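Agap007691-pb (Anopheles gambiae, PDB 5C98) is of unknown function but, as a member of the serpin family, probably inhibits serine endopeptidases. Local coordinates at residues Ile183-Ala188 with Thr274-Pro279; Ala188-Glu193 with Val329-Ser334; Leu192-Phe195 with Pro201-Arg204. All blocks are in the same frame, centred on the assembly; numbering follows the deposited sequence.

Contact 1 of 3, residues Ile183-Ala188 with Thr274-Pro279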
loop_
_atom_site.group_PDB
_atom_site.type_symbol
_atom_site.label_atom_id
_atom_site.label_comp_id
_atom_site.label_asym_id
_atom_site.label_seq_id
_atom_site.Cartn_x
_atom_site.Cartn_y
_atom_site.Cartn_z
ATOM N N ILE A 183 1.024 -3.135 21.354
ATOM C CA ILE A 183 -0.014 -3.485 22.317
ATOM C C ILE A 183 0.167 -4.933 22.726
ATOM O O ILE A 183 0.402 -5.806 21.883
ATOM C CB ILE A 183 -1.387 -3.262 21.672
ATOM C CG1 ILE A 183 -1.603 -1.779 21.447
ATOM C CG2 ILE A 183 -2.523 -3.837 22.548
ATOM C CD1 ILE A 183 -2.764 -1.489 20.589
ATOM N N ARG A 184 0.036 -5.186 24.032
ATOM C CA ARG A 184 0.198 -6.517 24.608
ATOM C C ARG A 184 -1.144 -7.236 24.596
ATOM O O ARG A 184 -1.976 -7.025 25.479
ATOM C CB ARG A 184 0.755 -6.413 26.023
ATOM N N PHE A 185 -1.350 -8.088 23.595
ATOM C CA PHE A 185 -2.434 -9.063 23.598
ATOM C C PHE A 185 -1.904 -10.366 24.181
ATOM O O PHE A 185 -0.793 -10.789 23.853
ATOM C CB PHE A 185 -2.938 -9.332 22.173
ATOM C CG PHE A 185 -3.726 -8.195 21.562
ATOM C CD1 PHE A 185 -5.057 -8.020 21.868
ATOM C CD2 PHE A 185 -3.142 -7.317 20.667
ATOM C CE1 PHE A 185 -5.788 -6.991 21.311
ATOM C CE2 PHE A 185 -3.869 -6.297 20.102
ATOM C CZ PHE A 185 -5.190 -6.130 20.426
ATOM N N ASN A 186 -2.700 -11.004 25.044
ATOM C CA ASN A 186 -2.285 -12.237 25.671
ATOM C C ASN A 186 -2.893 -13.419 24.936
ATOM O O ASN A 186 -4.124 -13.501 24.826
ATOM C CB ASN A 186 -2.718 -12.245 27.124
ATOM C CG ASN A 186 -1.858 -13.142 27.955
ATOM O OD1 ASN A 186 -2.158 -14.321 28.097
ATOM N ND2 ASN A 186 -0.771 -12.600 28.484
ATOM N N PRO A 187 -2.092 -14.355 24.416
ATOM C CA PRO A 187 -2.693 -15.480 23.682
ATOM C C PRO A 187 -3.594 -16.358 24.528
ATOM O O PRO A 187 -4.476 -17.036 23.973
ATOM C CB PRO A 187 -1.489 -16.238 23.107
ATOM C CG PRO A 187 -0.314 -15.680 23.774
ATOM C CD PRO A 187 -0.626 -14.351 24.334
ATOM N N ALA A 188 -3.442 -16.355 25.862
ATOM C CA ALA A 188 -4.395 -17.077 26.695
ATOM C C ALA A 188 -5.794 -16.490 26.573
ATOM O O ALA A 188 -6.783 -17.184 26.831
ATOM C CB ALA A 188 -3.935 -17.069 28.156
ATOM N N THR A 274 -8.741 0.838 27.312
ATOM C CA THR A 274 -9.726 0.371 26.341
ATOM C C THR A 274 -9.786 -1.141 26.345
ATOM O O THR A 274 -8.751 -1.808 26.280
ATOM C CB THR A 274 -9.327 0.835 24.942
ATOM O OG1 THR A 274 -9.314 2.262 24.906
ATOM C CG2 THR A 274 -10.299 0.304 23.858
ATOM N N ASP A 275 -11.001 -1.681 26.396
ATOM C CA ASP A 275 -11.200 -3.109 26.216
ATOM C C ASP A 275 -11.244 -3.362 24.720
ATOM O O ASP A 275 -12.201 -2.978 24.036
ATOM C CB ASP A 275 -12.478 -3.593 26.889
ATOM C CG ASP A 275 -12.540 -5.088 26.934
ATOM O OD1 ASP A 275 -13.020 -5.681 25.965
ATOM O OD2 ASP A 275 -12.039 -5.676 27.919
ATOM N N LEU A 276 -10.168 -3.955 24.218
ATOM C CA LEU A 276 -9.908 -4.061 22.793
ATOM C C LEU A 276 -10.045 -5.508 22.347
ATOM O O LEU A 276 -9.443 -6.405 22.943
ATOM C CB LEU A 276 -8.489 -3.548 22.521
ATOM C CG LEU A 276 -7.943 -3.528 21.097
ATOM C CD1 LEU A 276 -8.755 -2.625 20.226
ATOM C CD2 LEU A 276 -6.505 -3.075 21.125
ATOM N N LYS A 277 -10.813 -5.724 21.283
ATOM C CA LYS A 277 -10.915 -7.006 20.618
ATOM C C LYS A 277 -10.702 -6.792 19.135
ATOM O O LYS A 277 -11.245 -5.853 18.562
ATOM C CB LYS A 277 -12.247 -7.684 20.862
ATOM C CG LYS A 277 -12.419 -8.107 22.301
ATOM C CD LYS A 277 -13.690 -8.882 22.446
ATOM C CE LYS A 277 -13.750 -9.657 23.740
ATOM N NZ LYS A 277 -14.883 -10.624 23.706
ATOM N N LEU A 278 -9.889 -7.666 18.530
ATOM C CA LEU A 278 -9.491 -7.518 17.126
ATOM C C LEU A 278 -9.224 -8.926 16.618
ATOM O O LEU A 278 -8.564 -9.697 17.319
ATOM C CB LEU A 278 -8.188 -6.702 17.061
ATOM C CG LEU A 278 -7.591 -6.258 15.731
ATOM C CD1 LEU A 278 -8.393 -5.112 15.137
ATOM C CD2 LEU A 278 -6.142 -5.813 15.907
ATOM N N PRO A 279 -9.683 -9.310 15.429
ATOM C CA PRO A 279 -9.237 -10.601 14.889
ATOM C C PRO A 279 -7.725 -10.644 14.725
ATOM O O PRO A 279 -7.082 -9.634 14.429
ATOM C CB PRO A 279 -9.950 -10.696 13.534
ATOM C CG PRO A 279 -10.284 -9.307 13.184
ATOM C CD PRO A 279 -10.514 -8.574 14.462
#

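Contact 2 of 3, residues Ala188-Glu193 with Val329-Ser334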
loop_
_atom_site.group_PDB
_atom_site.type_symbol
_atom_site.label_atom_id
_atom_site.label_comp_id
_atom_site.label_asym_id
_atom_site.label_seq_id
_atom_site.Cartn_x
_atom_site.Cartn_y
_atom_site.Cartn_z
ATOM N N ALA A 188 -3.442 -16.355 25.862
ATOM C CA ALA A 188 -4.395 -17.077 26.695
ATOM C C ALA A 188 -5.794 -16.490 26.573
ATOM O O ALA A 188 -6.783 -17.184 26.831
ATOM C CB ALA A 188 -3.935 -17.069 28.156
ATOM N N ASP A 189 -5.898 -15.244 26.117
ATOM C CA ASP A 189 -7.162 -14.539 25.990
ATOM C C ASP A 189 -7.707 -14.573 24.568
ATOM O O ASP A 189 -8.796 -14.040 24.318
ATOM C CB ASP A 189 -6.958 -13.085 26.430
ATOM C CG ASP A 189 -6.831 -12.942 27.942
ATOM O OD1 ASP A 189 -7.512 -13.696 28.672
ATOM O OD2 ASP A 189 -6.042 -12.082 28.397
ATOM N N THR A 190 -6.967 -15.162 23.637
ATOM C CA THR A 190 -7.433 -15.323 22.272
ATOM C C THR A 190 -8.401 -16.494 22.204
ATOM O O THR A 190 -8.137 -17.566 22.761
ATOM C CB THR A 190 -6.221 -15.555 21.364
ATOM O OG1 THR A 190 -5.380 -14.397 21.402
ATOM C CG2 THR A 190 -6.627 -15.820 19.909
ATOM N N ALA A 191 -9.532 -16.286 21.543
ATOM C CA ALA A 191 -10.542 -17.324 21.428
ATOM C C ALA A 191 -11.261 -17.174 20.100
ATOM O O ALA A 191 -11.190 -16.125 19.444
ATOM C CB ALA A 191 -11.561 -17.238 22.573
ATOM N N LEU A 192 -11.971 -18.228 19.719
ATOM C CA LEU A 192 -12.799 -18.180 18.524
ATOM C C LEU A 192 -14.028 -17.344 18.824
ATOM O O LEU A 192 -14.822 -17.679 19.711
ATOM C CB LEU A 192 -13.208 -19.586 18.093
ATOM C CG LEU A 192 -12.139 -20.510 17.516
ATOM C CD1 LEU A 192 -12.790 -21.863 17.203
ATOM C CD2 LEU A 192 -11.487 -19.910 16.275
ATOM N N GLU A 193 -14.177 -16.239 18.104
ATOM C CA GLU A 193 -15.318 -15.370 18.271
ATOM C C GLU A 193 -15.889 -15.026 16.909
ATOM O O GLU A 193 -15.171 -14.974 15.900
ATOM C CB GLU A 193 -14.956 -14.085 19.034
ATOM C CG GLU A 193 -14.395 -14.349 20.421
ATOM C CD GLU A 193 -14.277 -13.109 21.291
ATOM O OE1 GLU A 193 -15.041 -12.140 21.086
ATOM O OE2 GLU A 193 -13.425 -13.114 22.211
ATOM N N VAL A 329 -1.214 -8.750 12.169
ATOM C CA VAL A 329 -1.160 -8.400 13.586
ATOM C C VAL A 329 -1.109 -9.676 14.424
ATOM O O VAL A 329 -1.527 -10.744 13.979
ATOM C CB VAL A 329 -2.303 -7.468 14.050
ATOM C CG1 VAL A 329 -2.186 -6.094 13.401
ATOM C CG2 VAL A 329 -3.666 -8.094 13.768
ATOM N N SER A 330 -0.542 -9.567 15.621
ATOM C CA SER A 330 -0.353 -10.732 16.482
ATOM C C SER A 330 -0.175 -10.253 17.920
ATOM O O SER A 330 -0.200 -9.054 18.203
ATOM C CB SER A 330 0.855 -11.550 16.001
ATOM O OG SER A 330 0.949 -12.791 16.685
ATOM N N GLU A 331 0.001 -11.209 18.837
ATOM C CA GLU A 331 0.103 -10.905 20.258
ATOM C C GLU A 331 1.523 -10.473 20.644
ATOM O O GLU A 331 2.495 -10.720 19.929
ATOM C CB GLU A 331 -0.310 -12.144 21.075
ATOM C CG GLU A 331 -1.767 -12.589 20.865
ATOM C CD GLU A 331 -1.917 -13.704 19.850
ATOM O OE1 GLU A 331 -1.016 -13.861 18.999
ATOM O OE2 GLU A 331 -2.926 -14.445 19.910
ATOM N N SER A 332 1.639 -9.833 21.807
ATOM C CA SER A 332 2.932 -9.384 22.314
ATOM C C SER A 332 3.375 -10.214 23.509
ATOM O O SER A 332 2.556 -10.788 24.235
ATOM C CB SER A 332 2.916 -7.895 22.682
ATOM O OG SER A 332 3.568 -7.643 23.926
ATOM N N GLY A 333 4.691 -10.263 23.703
ATOM C CA GLY A 333 5.272 -11.042 24.774
ATOM C C GLY A 333 5.729 -10.188 25.935
ATOM O O GLY A 333 6.681 -10.553 26.624
ATOM N N SER A 334 5.073 -9.047 26.153
ATOM C CA SER A 334 5.401 -8.180 27.290
ATOM C C SER A 334 4.179 -7.929 28.173
ATOM O O SER A 334 3.147 -7.462 27.695
ATOM C CB SER A 334 5.970 -6.844 26.798
ATOM O OG SER A 334 7.257 -7.022 26.230
#

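Contact 3 of 3, residues Leu192-Phe195 with Pro201-Arg204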
loop_
_atom_site.group_PDB
_atom_site.type_symbol
_atom_site.label_atom_id
_atom_site.label_comp_id
_atom_site.label_asym_id
_atom_site.label_seq_id
_atom_site.Cartn_x
_atom_site.Cartn_y
_atom_site.Cartn_z
ATOM N N LEU A 192 -11.971 -18.228 19.719
ATOM C CA LEU A 192 -12.799 -18.180 18.524
ATOM C C LEU A 192 -14.028 -17.344 18.824
ATOM O O LEU A 192 -14.822 -17.679 19.711
ATOM C CB LEU A 192 -13.208 -19.586 18.093
ATOM C CG LEU A 192 -12.139 -20.510 17.516
ATOM C CD1 LEU A 192 -12.790 -21.863 17.203
ATOM C CD2 LEU A 192 -11.487 -19.910 16.275
ATOM N N GLU A 193 -14.177 -16.239 18.104
ATOM C CA GLU A 193 -15.318 -15.370 18.271
ATOM C C GLU A 193 -15.889 -15.026 16.909
ATOM O O GLU A 193 -15.171 -14.974 15.900
ATOM C CB GLU A 193 -14.956 -14.085 19.034
ATOM C CG GLU A 193 -14.395 -14.349 20.421
ATOM C CD GLU A 193 -14.277 -13.109 21.291
ATOM O OE1 GLU A 193 -15.041 -12.140 21.086
ATOM O OE2 GLU A 193 -13.425 -13.114 22.211
ATOM N N LEU A 194 -17.181 -14.736 16.903
ATOM C CA LEU A 194 -17.840 -14.337 15.680
ATOM C C LEU A 194 -17.204 -13.059 15.131
ATOM O O LEU A 194 -16.866 -12.125 15.874
ATOM C CB LEU A 194 -19.324 -14.098 15.974
ATOM C CG LEU A 194 -20.177 -13.643 14.799
ATOM C CD1 LEU A 194 -21.596 -14.200 14.983
ATOM C CD2 LEU A 194 -20.207 -12.136 14.684
ATOM N N PHE A 195 -17.036 -13.013 13.818
ATOM C CA PHE A 195 -16.729 -11.770 13.117
ATOM C C PHE A 195 -17.727 -11.665 11.976
ATOM O O PHE A 195 -17.960 -12.643 11.266
ATOM C CB PHE A 195 -15.287 -11.778 12.567
ATOM C CG PHE A 195 -14.868 -10.479 11.946
ATOM C CD1 PHE A 195 -15.122 -10.233 10.625
ATOM C CD2 PHE A 195 -14.206 -9.510 12.684
ATOM C CE1 PHE A 195 -14.753 -9.038 10.035
ATOM C CE2 PHE A 195 -13.840 -8.314 12.100
ATOM C CZ PHE A 195 -14.101 -8.085 10.794
ATOM N N PRO A 201 -21.376 -13.998 7.770
ATOM C CA PRO A 201 -21.618 -13.084 8.901
ATOM C C PRO A 201 -21.587 -13.738 10.272
ATOM O O PRO A 201 -21.592 -13.008 11.279
ATOM C CB PRO A 201 -23.016 -12.515 8.607
ATOM C CG PRO A 201 -23.322 -12.848 7.206
ATOM C CD PRO A 201 -22.503 -14.034 6.823
ATOM N N THR A 202 -21.593 -15.068 10.367
ATOM C CA THR A 202 -21.522 -15.739 11.661
ATOM C C THR A 202 -20.262 -16.583 11.814
ATOM O O THR A 202 -20.123 -17.306 12.804
ATOM C CB THR A 202 -22.790 -16.569 11.923
ATOM O OG1 THR A 202 -22.885 -17.634 10.982
ATOM C CG2 THR A 202 -24.026 -15.693 11.790
ATOM N N GLN A 203 -19.313 -16.476 10.887
ATOM C CA GLN A 203 -18.098 -17.268 10.991
ATOM C C GLN A 203 -17.287 -16.846 12.207
ATOM O O GLN A 203 -17.122 -15.651 12.483
ATOM C CB GLN A 203 -17.254 -17.076 9.736
ATOM C CG GLN A 203 -15.877 -17.739 9.761
ATOM C CD GLN A 203 -15.941 -19.257 9.746
ATOM O OE1 GLN A 203 -16.678 -19.839 8.954
ATOM N NE2 GLN A 203 -15.198 -19.893 10.641
ATOM N N ARG A 204 -16.735 -17.832 12.907
ATOM C CA ARG A 204 -15.890 -17.589 14.067
ATOM C C ARG A 204 -14.418 -17.726 13.699
ATOM O O ARG A 204 -14.022 -18.669 13.006
ATOM C CB ARG A 204 -16.248 -18.551 15.200
ATOM C CG ARG A 204 -17.713 -18.433 15.558
ATOM C CD ARG A 204 -18.145 -19.360 16.710
ATOM N NE ARG A 204 -17.718 -18.833 18.000
ATOM C CZ ARG A 204 -18.390 -17.915 18.698
ATOM N NH1 ARG A 204 -19.515 -17.387 18.224
ATOM N NH2 ARG A 204 -17.918 -17.492 19.860
#

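Contact 1 of 3, residues Ile183-Ala188 with Thr274-Pro279
Ile183 opens the contact by sending its side chain toward Leu276, which is deposited in two conformers; the distances here are for one of them. The outer methyl Ile183 CD1 lies 4.1 Å from Leu276 CD2, and the two aliphatic chains cross at about a right angle, touching through their terminal methyls. Arg184 contributes backbone instead, its carbonyl accepting from the Thr210 hydroxyl of the neighbouring strand 204-219. Phe185 then carries most of the contact. Its CG lies opposite the carbonyl carbon (chi1 -72°), which carries the ring toward strand 274-279, where its far end, CZ and CE1, reaches the isobutyl group of Leu276. Leu276 CG is 3.8 Å from Phe185 CZ, and CD2 of the same leucine approaches the ring obliquely and still more closely. In this conformer CG stands opposite the backbone N (chi1 -179°), which puts CD2 toward the loop, while CD1 turns away from it. Met208 also touches Phe185, and Phe348 touches Leu276. Beyond the ring the chain turns outward: Asn186 OD1 accepts from Ala188 N at 3.3 Å, a bond that fits an Asx turn, although Asn186 too has a second conformer.

In serpin terms, this joins the linker leaving strand 169-177, the third strand of sheet A, to strand 270-287, whose first half lies in sheet C. Ile183 and Phe185 pack on Leu276 of that strand, with Met229 of strand 224-230 touching all three. No hydrogen bond passes between the two segments. The loop is therefore held against the strand by apolar burial of three side chains, while the polar positions of the strand bond elsewhere, Asp275 to His209 and His349 and Lys277 to Glu193; the contact fixes position through shape rather than through directed bonds.

Contact 2 of 3, residues Ala188-Glu193 with Val329-Ser334
Thr190 and Glu331 are the residues whose backbones come nearest, yet their CA atoms remain 9.0 Å apart, so the gap between the two chains is bridged by side chains alone. The two side chains approach from opposite directions and meet at their polar ends. Thr190 OG1 donates to Glu331 OE2 over 2.9 Å, and OE2 receives it on its anti lone pair, turned away from OE1. Thr190 holds its hydroxyl opposite the carbonyl carbon (chi1 -63°), facing the glutamate, and its CG2 methyl also lies near the same oxygen, 3.9 Å from Glu331 OE2. Glu331 reaches across with a chain bent at its second torsion, chi2 97°, which is away from a staggered value.

The other carboxylate oxygen, Glu331 OE1, has a stronger partner in Lys280, with which it forms a salt bridge; the same lysine also bonds the Ser330 hydroxyl. The glutamate side chain also touches Phe185, Pro187 and Met208, while Thr190 rests on Ser206. Farther on, Ser334 N donates to Ser332 OG at 3.0 Å in an ST turn that bends the chain near the last residue modelled before a gap.

Residues 329-334 follow strand 320-328, the fifth strand of sheet A, and so correspond to the start of the serpin reactive centre loop. Here that start is tied to the turn leading into strand 191-194 of sheet C. With Lys280 on one oxygen and a neutral hydroxyl on the other, the carboxylate is probably stabilised in its charged form, and a single hydrogen bond tethers the two segments.

Contact 3 of 3, residues Leu192-Phe195 with Pro201-Arg204
Leu194 and Arg204 form an antiparallel non-hydrogen-bonded pair, their CA atoms 4.1 Å apart, where strand 191-194 meets the start of strand 204-219. The backbone bond beside this pair runs from Phe195 N to Gln203 O, 3.0 Å long and nearly straight at 171°, and Glu193 is hydrogen-bonded through its backbone to Val205. The oxygen Gln203 O also receives a weaker CA-H contact from Leu194, and Glu193 O is met likewise by Arg204 CA at 3.3 Å. Arg204 folds back over the partner strand: bent at chi3 (77°), it brings one guanidinium face over Leu194 N, which lies above its centre, and Glu193 CA, nearer the rim. From there its NH2 donates to Leu192 O over 3.1 Å, with the acceptor tilted out of the guanidinium plane. Leu194 CD1 lies against Thr202 CA, 3.7 Å away, while Glu193 directs its carboxylate elsewhere, to Lys277.

The two segments are the neck of a beta hairpin at the edge of serpin sheet C, and the Phe195 ring leaves it to pack on Phe197 and edge-to-face with Phe372. Across the segments, then, one main-chain donor, Phe195 N, and one side-chain donor, Arg204 NH2, join the strands, whereas Gln203 NE2, 2.9 Å from Arg204 O and close to coplanar with it, only braces its own strand.

All three contacts sit on the same side of the serpin, around sheet C, about 25 to 27 Å from the chain's centre, with contacts 1 and 2 also beside the ends of sheet A strands. Contacts 1 and 2 have centres about 6 Å apart and share Ala188; Phe185 packs on Glu331. Contact 3, its centre about 16 Å from either, is nested within the loop closed by contact 1 and shares Leu192 and Glu193 with contact 2. A salt bridge from Lys277 NZ to Glu193 OE1, 3.0 Å, ties strand 270-287 to strand 191-194. Contacts 1 and 2 lie beside the start of the reactive centre loop, whose residues 335-343 are not modelled; contact 3 is farther along strand 191-194.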